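Side-chain contacts in 5-Carboxyvanillate Decarboxylase (Novosphingobium aromaticivorans, PDB 4QRN), which probably catalyses the metal-dependent removal of a carboxyl group from 5-carboxyvanillate, and is seen here with manganese and a nitrated benzoate inhibitor bound: residues M240-L245 with I259-M264; Y270-L275 with K296-Y301. All coordinates share one frame; numbering follows the deposited sequence.

Contact 1. Residues M240-L245 with I259-M264; sequences MHLLRL and IMVGHM. With 1DF (4-hydroxy-3-methoxy-5-nitrobenzoic acid), chain F.
Leu242 and Leu245 of the helix meet Ile259 and Val261 of the strand through branch ends alone. Leu242 has its CB directed toward the strand, and CG, anti to the backbone N (chi1 177°), carries the fork there, sending CD1 to Ile259 and CD2 to Val261. CD1 lies 4.1 Å from Ile259 CG2, the side chains sliding past each other in opposite directions. CD2 meets both Val261 methyls, 3.9 Å from CG1 and 4.0 Å from CG2. One turn on, Leu245 CD1 reaches Ile259 CD1 at 4.1 Å, the side chains crossing at about a right angle. No hydrogen bond joins the segments; all four side chains are buried, and Leu242 also rests on Val306 of strand 306-309.

Past the strand's C-terminal end, His263 turns to the ligand. Its NE2 lies 2.9 Å from nitro oxygen O11 of 1DF (chain F), which sits at the ring's edge near its plane; O22 is almost as near, and the 124° angle at the hydrogen makes the bond to O11 weak. NE2 also pairs with OD2 of Asp336, a residue of the manganese site, while ND1 is tied to Glu266 OE2. An alanine here would probably leave Glu266 and Asp336 without the nitrogens they pair with and the nitro group held less firmly on this side.

The axes of helical segment 240-245 and strand 259-261 approach to 10.5 Å, their directions 158° apart. This is the return half of a beta-alpha-beta crossover between parallel strands 207-209 and 259-261; ligand-binding residues at strand C-terminal ends are the hallmark of amidohydrolase-type alpha/beta barrels.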
# COMPACT_ATOMS: atom_id res chain seq x y z
N MET A 240 -7.24 2.05 1.25
CA MET A 240 -8.43 1.43 0.68
C MET A 240 -9.66 2.31 0.90
O MET A 240 -10.49 2.48 0.01
CB MET A 240 -8.68 0.05 1.30
CG MET A 240 -9.88 -0.66 0.69
SD MET A 240 -10.25 -2.23 1.50
CE MET A 240 -10.71 -1.71 3.13
N HIS A 241 -9.80 2.83 2.12
CA HIS A 241 -10.98 3.61 2.46
C HIS A 241 -11.06 4.89 1.63
O HIS A 241 -12.11 5.22 1.08
CB HIS A 241 -10.95 3.93 3.95
CG HIS A 241 -12.29 4.25 4.53
ND1 HIS A 241 -12.52 4.14 5.88
CD2 HIS A 241 -13.49 4.58 3.97
CE1 HIS A 241 -13.79 4.43 6.12
NE2 HIS A 241 -14.41 4.68 4.99
N LEU A 242 -9.95 5.62 1.53
CA LEU A 242 -9.94 6.83 0.72
C LEU A 242 -10.21 6.47 -0.75
O LEU A 242 -10.99 7.15 -1.44
CB LEU A 242 -8.63 7.57 0.87
CG LEU A 242 -8.49 8.82 -0.01
CD1 LEU A 242 -9.63 9.82 0.19
CD2 LEU A 242 -7.14 9.46 0.27
N LEU A 243 -9.58 5.41 -1.25
CA LEU A 243 -9.77 5.03 -2.64
C LEU A 243 -11.23 4.68 -2.92
O LEU A 243 -11.78 5.06 -3.95
CB LEU A 243 -8.84 3.89 -3.01
CG LEU A 243 -8.86 3.45 -4.47
CD1 LEU A 243 -8.54 4.60 -5.43
CD2 LEU A 243 -7.86 2.30 -4.68
N ARG A 244 -11.89 3.94 -2.02
CA ARG A 244 -13.31 3.58 -2.12
C ARG A 244 -14.18 4.82 -2.23
O ARG A 244 -15.14 4.88 -2.98
CB ARG A 244 -13.77 2.78 -0.88
CG ARG A 244 -13.39 1.30 -0.93
CD ARG A 244 -13.86 0.45 0.25
NE ARG A 244 -15.31 0.45 0.43
CZ ARG A 244 -16.04 -0.61 0.80
NH1 ARG A 244 -17.33 -0.45 0.98
NH2 ARG A 244 -15.49 -1.81 0.98
N LEU A 245 -13.85 5.82 -1.41
CA LEU A 245 -14.61 7.06 -1.44
C LEU A 245 -14.41 7.82 -2.75
O LEU A 245 -15.37 8.35 -3.33
CB LEU A 245 -14.24 7.92 -0.25
CG LEU A 245 -14.92 7.50 1.05
CD1 LEU A 245 -14.22 8.13 2.25
CD2 LEU A 245 -16.40 7.89 1.03
N ILE A 259 -10.91 15.87 2.14
CA ILE A 259 -10.52 14.74 2.99
C ILE A 259 -9.02 14.76 3.17
O ILE A 259 -8.26 14.81 2.19
CB ILE A 259 -11.00 13.38 2.44
CG1 ILE A 259 -12.53 13.37 2.34
CG2 ILE A 259 -10.46 12.25 3.36
CD1 ILE A 259 -13.13 12.05 1.82
N MET A 260 -8.59 14.73 4.44
CA MET A 260 -7.19 14.65 4.83
C MET A 260 -6.83 13.22 5.21
O MET A 260 -7.62 12.55 5.86
CB MET A 260 -6.98 15.55 6.06
CG MET A 260 -7.22 17.01 5.83
SD MET A 260 -7.28 17.91 7.40
CE MET A 260 -7.30 19.57 6.80
N VAL A 261 -5.63 12.80 4.81
CA VAL A 261 -5.05 11.56 5.31
C VAL A 261 -3.59 11.82 5.65
O VAL A 261 -2.95 12.74 5.12
CB VAL A 261 -5.17 10.40 4.31
CG1 VAL A 261 -6.61 9.95 4.15
CG2 VAL A 261 -4.56 10.78 2.97
N GLY A 262 -3.09 11.00 6.56
CA GLY A 262 -1.72 11.07 7.01
C GLY A 262 -0.80 10.13 6.26
O GLY A 262 -1.11 9.62 5.18
N HIS A 263 0.39 9.94 6.84
CA HIS A 263 1.32 8.91 6.40
C HIS A 263 1.59 9.02 4.91
O HIS A 263 1.68 8.03 4.19
CB HIS A 263 0.81 7.51 6.84
CG HIS A 263 0.28 7.56 8.24
ND1 HIS A 263 -1.08 7.59 8.50
CD2 HIS A 263 0.90 7.77 9.43
CE1 HIS A 263 -1.26 7.76 9.80
NE2 HIS A 263 -0.08 7.87 10.38
N MET A 264 1.81 10.27 4.48
CA MET A 264 2.19 10.56 3.10
C MET A 264 1.16 10.10 2.09
O MET A 264 1.48 9.84 0.92
CB MET A 264 3.60 10.00 2.79
CG MET A 264 4.55 10.98 2.11
SD MET A 264 5.10 12.30 3.24
CE MET A 264 4.03 13.64 2.80
C1 1DF F . 0.09 3.96 16.11
CO1 1DF F . 0.41 4.83 15.11
CO2 1DF F . -1.18 4.03 16.71
CM1 1DF F . -0.57 5.84 14.81
CM2 1DF F . -2.02 5.11 16.49
OM 1DF F . -3.24 5.25 17.08
CZ 1DF F . -1.67 6.12 15.60
CC 1DF F . 1.02 2.88 16.54
CV 1DF F . -3.77 4.13 17.78
O1 1DF F . 2.30 3.09 16.41
O2 1DF F . 0.54 1.84 17.01
O3 1DF F . -2.36 7.22 15.50
N 1DF F . -0.44 6.43 13.43
O11 1DF F . -1.25 7.19 12.98
O22 1DF F . 0.48 5.98 12.70

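Contact 2. Residues Y270-L275 with K296-Y301; sequences YWLYRL and KTIEGY. With 1DF (4-hydroxy-3-methoxy-5-nitrobenzoic acid), chain N.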
# COMPACT_ATOMS: atom_id res chain seq x y z
N TYR A 270 1.93 7.56 -4.60
CA TYR A 270 2.92 6.75 -5.28
C TYR A 270 2.26 5.80 -6.28
O TYR A 270 2.80 5.55 -7.36
CB TYR A 270 3.72 6.00 -4.24
CG TYR A 270 4.90 5.22 -4.77
CD1 TYR A 270 6.07 5.85 -5.17
CD2 TYR A 270 4.86 3.82 -4.82
CE1 TYR A 270 7.17 5.10 -5.60
CE2 TYR A 270 5.95 3.08 -5.23
CZ TYR A 270 7.10 3.72 -5.61
OH TYR A 270 8.21 3.03 -6.00
N TRP A 271 1.09 5.27 -5.92
CA TRP A 271 0.34 4.38 -6.79
C TRP A 271 -0.42 5.11 -7.90
O TRP A 271 -1.09 4.46 -8.69
CB TRP A 271 -0.70 3.63 -5.98
CG TRP A 271 -0.25 2.50 -5.12
CD1 TRP A 271 -0.43 2.40 -3.77
CD2 TRP A 271 0.31 1.26 -5.56
NE1 TRP A 271 -0.01 1.16 -3.34
CE2 TRP A 271 0.45 0.44 -4.41
CE3 TRP A 271 0.65 0.74 -6.80
CZ2 TRP A 271 0.93 -0.87 -4.48
CZ3 TRP A 271 1.15 -0.56 -6.87
CH2 TRP A 271 1.26 -1.34 -5.73
N LEU A 272 -0.36 6.44 -7.95
CA LEU A 272 -1.34 7.19 -8.74
C LEU A 272 -1.44 6.75 -10.19
O LEU A 272 -2.55 6.63 -10.73
CB LEU A 272 -1.00 8.67 -8.69
CG LEU A 272 -1.94 9.59 -9.45
CD1 LEU A 272 -3.41 9.46 -8.96
CD2 LEU A 272 -1.42 11.03 -9.33
N TYR A 273 -0.32 6.55 -10.88
CA TYR A 273 -0.38 6.18 -12.29
C TYR A 273 -1.18 4.88 -12.46
O TYR A 273 -2.03 4.78 -13.36
CB TYR A 273 1.04 6.02 -12.85
CG TYR A 273 1.05 5.75 -14.34
CD1 TYR A 273 0.94 4.47 -14.84
CD2 TYR A 273 1.14 6.82 -15.25
CE1 TYR A 273 0.92 4.25 -16.20
CE2 TYR A 273 1.16 6.61 -16.60
CZ TYR A 273 1.04 5.32 -17.08
OH TYR A 273 1.04 5.13 -18.45
N ARG A 274 -0.88 3.89 -11.62
CA ARG A 274 -1.56 2.60 -11.64
C ARG A 274 -3.02 2.75 -11.22
O ARG A 274 -3.90 2.09 -11.80
CB ARG A 274 -0.79 1.63 -10.76
CG ARG A 274 -1.37 0.24 -10.67
CD ARG A 274 -0.19 -0.69 -10.44
NE ARG A 274 -0.48 -2.09 -10.17
CZ ARG A 274 -0.65 -3.02 -11.09
NH1 ARG A 274 -0.75 -2.69 -12.39
NH2 ARG A 274 -0.78 -4.29 -10.70
N LEU A 275 -3.32 3.56 -10.22
CA LEU A 275 -4.70 3.79 -9.82
C LEU A 275 -5.53 4.28 -11.00
O LEU A 275 -6.61 3.75 -11.29
CB LEU A 275 -4.81 4.79 -8.67
CG LEU A 275 -4.16 4.40 -7.35
CD1 LEU A 275 -4.31 5.54 -6.35
CD2 LEU A 275 -4.72 3.11 -6.79
N LYS A 296 -13.73 13.55 -12.75
CA LYS A 296 -12.29 13.82 -12.80
C LYS A 296 -11.54 12.50 -12.74
O LYS A 296 -12.10 11.45 -12.40
CB LYS A 296 -11.81 14.69 -11.63
CG LYS A 296 -12.55 16.00 -11.50
CD LYS A 296 -11.94 16.89 -10.41
CE LYS A 296 -12.58 18.27 -10.43
NZ LYS A 296 -11.88 19.18 -9.52
N THR A 297 -10.26 12.55 -13.08
CA THR A 297 -9.35 11.45 -12.79
C THR A 297 -9.05 11.41 -11.30
O THR A 297 -9.29 12.38 -10.56
CB THR A 297 -8.03 11.63 -13.55
OG1 THR A 297 -7.43 12.86 -13.12
CG2 THR A 297 -8.26 11.67 -15.06
N ILE A 298 -8.49 10.29 -10.86
CA ILE A 298 -8.05 10.19 -9.47
C ILE A 298 -7.00 11.27 -9.19
O ILE A 298 -7.03 11.91 -8.13
CB ILE A 298 -7.56 8.76 -9.15
CG1 ILE A 298 -8.76 7.80 -9.26
CG2 ILE A 298 -6.96 8.71 -7.74
CD1 ILE A 298 -8.40 6.33 -9.15
N GLU A 299 -6.10 11.50 -10.14
CA GLU A 299 -5.15 12.59 -10.01
C GLU A 299 -5.86 13.94 -9.78
O GLU A 299 -5.46 14.73 -8.91
CB GLU A 299 -4.27 12.64 -11.25
CG GLU A 299 -3.30 13.80 -11.23
CD GLU A 299 -2.36 13.76 -12.38
OE1 GLU A 299 -2.69 13.14 -13.41
OE2 GLU A 299 -1.27 14.33 -12.24
N GLY A 300 -6.91 14.19 -10.57
CA GLY A 300 -7.68 15.40 -10.39
C GLY A 300 -8.25 15.54 -8.99
O GLY A 300 -8.19 16.64 -8.41
N TYR A 301 -8.79 14.47 -8.43
CA TYR A 301 -9.33 14.55 -7.08
C TYR A 301 -8.22 14.77 -6.06
O TYR A 301 -8.44 15.45 -5.07
CB TYR A 301 -10.14 13.30 -6.70
CG TYR A 301 -11.38 13.14 -7.55
CD1 TYR A 301 -12.39 14.11 -7.52
CD2 TYR A 301 -11.53 12.06 -8.40
CE1 TYR A 301 -13.52 13.97 -8.32
CE2 TYR A 301 -12.63 11.92 -9.20
CZ TYR A 301 -13.62 12.88 -9.17
OH TYR A 301 -14.69 12.73 -10.01
C1 1DF N . -3.75 -7.91 -14.40
CO1 1DF N . -2.59 -7.18 -14.26
CO2 1DF N . -3.70 -9.30 -14.36
CM1 1DF N . -1.40 -7.90 -14.07
CM2 1DF N . -2.49 -9.97 -14.34
OM 1DF N . -2.37 -11.33 -14.33
CZ 1DF N . -1.31 -9.26 -14.27
CC 1DF N . -5.03 -7.25 -14.62
CV 1DF N . -3.53 -12.08 -14.12
O1 1DF N . -6.08 -7.83 -14.28
O2 1DF N . -5.08 -6.09 -15.19
O3 1DF N . -0.14 -9.87 -14.47
N 1DF N . -0.28 -7.16 -13.40
O11 1DF N . 0.75 -7.68 -13.04
O22 1DF N . -0.52 -5.99 -13.04
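Leu272 and Leu275 on helix 268-284 pack against Ile298 and Glu299, which begin a helix N-capped by Thr297. The apolar contacts come first. Leu272 holds its CG anti to the backbone N (chi1 -179°), which carries the methyls over to the other segment although its CB does not aim there. CD1 lies over the helix start, 3.6 Å from Glu299 N and 3.8 Å from Ile298 CG2. CD2 instead lies against the aliphatic part of Glu299, 3.8 Å from CB, the two side chains crossing at about a right angle, so the acid contributes its methylenes, CB and CG, to the apolar contact. Ile298 extends CD1 to Leu275 CB at 3.9 Å and also touches the carbonyl oxygen of Leu275.

The polar contacts set up the helix end. Thr297 OG1 accepts from Gly300 N at 2.9 Å, with a fairly straight N-H...O angle of 157°. Asp276, next along helix 268-284, takes Ile298 N on OD1 and Glu299 N on OD2, so the amides at the helix start, which lack a preceding turn, are satisfied from the partner helix. Lys296 N gives a further bond to Tyr301 OH, 3.0 Å long, and Lys296 CB lies over one face of the Tyr301 ring, offset toward its rim.

The third kind is ligand binding, away from the helix junction. The extended Arg274 reaches a 1DF molecule (chain N) that is also bonded to Tyr73 and Arg80 of the second subunit. Its guanidinium presents an edge, in plane, to one nitro oxygen: NH1 lies 3.4 Å from O22 in a weak bond, whereas NH2 donates to O22 at 2.9 Å and 155°.

Overall arrangement
Contact 1 closes before contact 2 opens along the chain, and their centres lie 12 Å apart. Contact 1 packs helix 233-248 against strand 259-261, one of the parallel strands of the barrel; contact 2, farther from the centre of the chain, adds helices 268-284 and 298-304 outside it. Leu243, on helix 233-248, bridges them: its CD2 is 3.9 Å from Leu275 CD2 and its CD1 4.1 Å from Ile298 CD1. Helices 263-266 and 268-284 are consecutive, linking the pocket to the dimer contact. Both contacts touch the second subunit: His263 packs on Arg274 of that subunit, and both bond to the nitro group of one ligand, so the partner chain contributes an arginine to each pocket.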